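Local coordinates for protein dehalogenase (Rhodospirillaceae, PDB 6A41) that probably catalyses dehalogenation of vicinal halohydrins to epoxides, as in halohydrin dehalogenases, enzymes built on the short-chain dehydrogenase/reductase fold, at residues A147-V150 with S151-A155. Sequence-based numbering, arbitrary orientation.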
ATOM      1  N   ALA A 147       2.033  17.704   9.096  1.00 10.28           N
ATOM      2  CA  ALA A 147       2.512  17.203   7.857  1.00 10.24           C
ATOM      3  C   ALA A 147       4.020  17.238   7.694  1.00  9.99           C
ATOM      4  O   ALA A 147       4.599  16.371   7.063  1.00  9.68           O
ATOM      5  CB  ALA A 147       1.854  17.985   6.738  1.00 10.82           C
ATOM      6  N   PRO A 148       4.681  18.292   8.202  1.00  9.98           N
ATOM      7  CA  PRO A 148       6.190  18.230   8.147  1.00  9.98           C
ATOM      8  C   PRO A 148       6.813  17.001   8.833  1.00  9.53           C
ATOM      9  O   PRO A 148       7.689  16.350   8.205  1.00  9.88           O
ATOM     10  CB  PRO A 148       6.630  19.541   8.775  1.00  9.82           C
ATOM     11  CG  PRO A 148       5.446  20.454   8.464  1.00 10.24           C
ATOM     12  CD  PRO A 148       4.285  19.526   8.889  1.00 10.41           C
ATOM     13  N   TYR A 149       6.331  16.691  10.013  1.00  8.87           N
ATOM     14  CA  TYR A 149       6.767  15.505  10.706  1.00  8.97           C
ATOM     15  C   TYR A 149       6.486  14.227   9.854  1.00  8.29           C
ATOM     16  O   TYR A 149       7.351  13.341   9.692  1.00  7.73           O
ATOM     17  CB  TYR A 149       6.060  15.380  12.043  1.00  9.27           C
ATOM     18  CG  TYR A 149       6.431  14.081  12.723  1.00  9.07           C
ATOM     19  CD1 TYR A 149       7.649  13.897  13.361  1.00  9.35           C
ATOM     20  CD2 TYR A 149       5.599  12.976  12.663  1.00  9.46           C
ATOM     21  CE1 TYR A 149       7.968  12.660  13.953  1.00  9.19           C
ATOM     22  CE2 TYR A 149       5.986  11.776  13.242  1.00  8.82           C
ATOM     23  CZ  TYR A 149       7.148  11.661  13.895  1.00  8.61           C
ATOM     24  OH  TYR A 149       7.489  10.423  14.440  1.00  8.54           O
ATOM     25  N   VAL A 150       5.290  14.120   9.330  1.00  8.37           N
ATOM     26  CA  VAL A 150       4.865  12.898   8.641  1.00  8.34           C
ATOM     27  C   VAL A 150       5.704  12.732   7.368  1.00  8.76           C
ATOM     28  O   VAL A 150       6.138  11.647   6.981  1.00  8.66           O
ATOM     29  CB  VAL A 150       3.329  12.912   8.364  1.00  8.50           C
ATOM     30  CG1 VAL A 150       2.931  11.669   7.584  1.00  8.75           C
ATOM     31  CG2 VAL A 150       2.561  12.928   9.676  1.00  9.02           C
ATOM     32  N   SER A 151       5.888  13.853   6.687  1.00  8.96           N
ATOM     33  CA  SER A 151       6.641  13.884   5.464  1.00  8.99           C
ATOM     34  C   SER A 151       8.087  13.445   5.714  1.00  8.55           C
ATOM     35  O   SER A 151       8.648  12.649   4.944  1.00  7.65           O
ATOM     36  CB  SER A 151       6.600  15.324   4.824  1.00  9.56           C
ATOM     37  OG  SER A 151       7.563  15.384   3.705  1.00  9.81           O
ATOM     38  N   ALA A 152       8.698  13.915   6.787  1.00  8.36           N
ATOM     39  CA  ALA A 152      10.069  13.511   7.068  1.00  8.50           C
ATOM     40  C   ALA A 152      10.138  12.030   7.425  1.00  8.47           C
ATOM     41  O   ALA A 152      11.069  11.383   7.045  1.00  8.44           O
ATOM     42  CB  ALA A 152      10.630  14.341   8.214  1.00  8.72           C
ATOM     43  N   ARG A 153       9.153  11.483   8.144  1.00  8.25           N
ATOM     44  CA  ARG A 153       9.093  10.015   8.398  1.00  8.17           C
ATOM     45  C   ARG A 153       8.895   9.291   7.085  1.00  7.89           C
ATOM     46  O   ARG A 153       9.424   8.237   6.874  1.00  7.27           O
ATOM     47  CB  ARG A 153       7.927   9.700   9.294  1.00  8.33           C
ATOM     48  CG  ARG A 153       8.209  10.065  10.734  1.00  8.85           C
ATOM     49  CD  ARG A 153       9.351   9.277  11.315  1.00  9.29           C
ATOM     50  NE  ARG A 153       9.552   9.366  12.751  1.00  9.72           N
ATOM     51  CZ  ARG A 153      10.641   8.873  13.360  1.00 10.19           C
ATOM     52  NH1 ARG A 153      11.671   8.357  12.686  1.00  9.82           N
ATOM     53  NH2 ARG A 153      10.732   8.974  14.641  1.00 10.79           N
ATOM     54  N   ALA A 154       8.051   9.848   6.218  1.00  8.03           N
ATOM     55  CA  ALA A 154       7.902   9.231   4.872  1.00  8.41           C
ATOM     56  C   ALA A 154       9.264   9.170   4.126  1.00  8.15           C
ATOM     57  O   ALA A 154       9.473   8.252   3.387  1.00  7.96           O
ATOM     58  CB  ALA A 154       6.911  10.000   4.022  1.00  8.33           C
ATOM     59  N   ALA A 155      10.082  10.223   4.252  1.00  8.29           N
ATOM     60  CA  ALA A 155      11.409  10.254   3.579  1.00  9.17           C
ATOM     61  C   ALA A 155      12.263   9.133   4.108  1.00  9.05           C
ATOM     62  O   ALA A 155      12.925   8.436   3.331  1.00 11.09           O
ATOM     63  CB  ALA A 155      12.106  11.592   3.776  1.00  9.31           C
TER
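Regular i to i+4 hydrogen bonds join 147-150 to 151-155 in the first turns of helix 147-158, with Ser-151 N 2.9 Å from Ala-147 O and Ala-154 N 2.7 Å from Val-150 O. Pro-148, which has no N-H to donate, suits this first turn, where amides need no acceptor within the helix. One turn apart, Tyr-149 and Arg-153 carry the main side-chain contact. The phenol extends with CG opposite the backbone N (chi1 175°), bringing its ring alongside the arginine stem; Arg-153 CG sits over one face, 4.0 Å from the ring centroid, in a CH-pi contact. The arginine chain then bends at chi2, and Arg-153 NE donates to Tyr-149 OH over 2.9 Å, nearly straight at 172°. The hydroxyl lies at the guanidinium edge, in its plane, while ring and guanidinium planes stand perpendicular. Arg-153 NH2 also hydrogen-bonds to Asp-84 O, further fixing the guanidinium. The short polar side chain of Ser-151, on another side of the helix, suits a close subunit interface: its OG hydrogen-bonds to Ala-155 O of the second subunit. The Tyr-x-x-x-Arg spacing, with Ser-136 touching both side chains, is consistent with the Ser-Tyr-Arg catalytic triad of halohydrin dehalogenases, whose arginine replaces the SDR lysine.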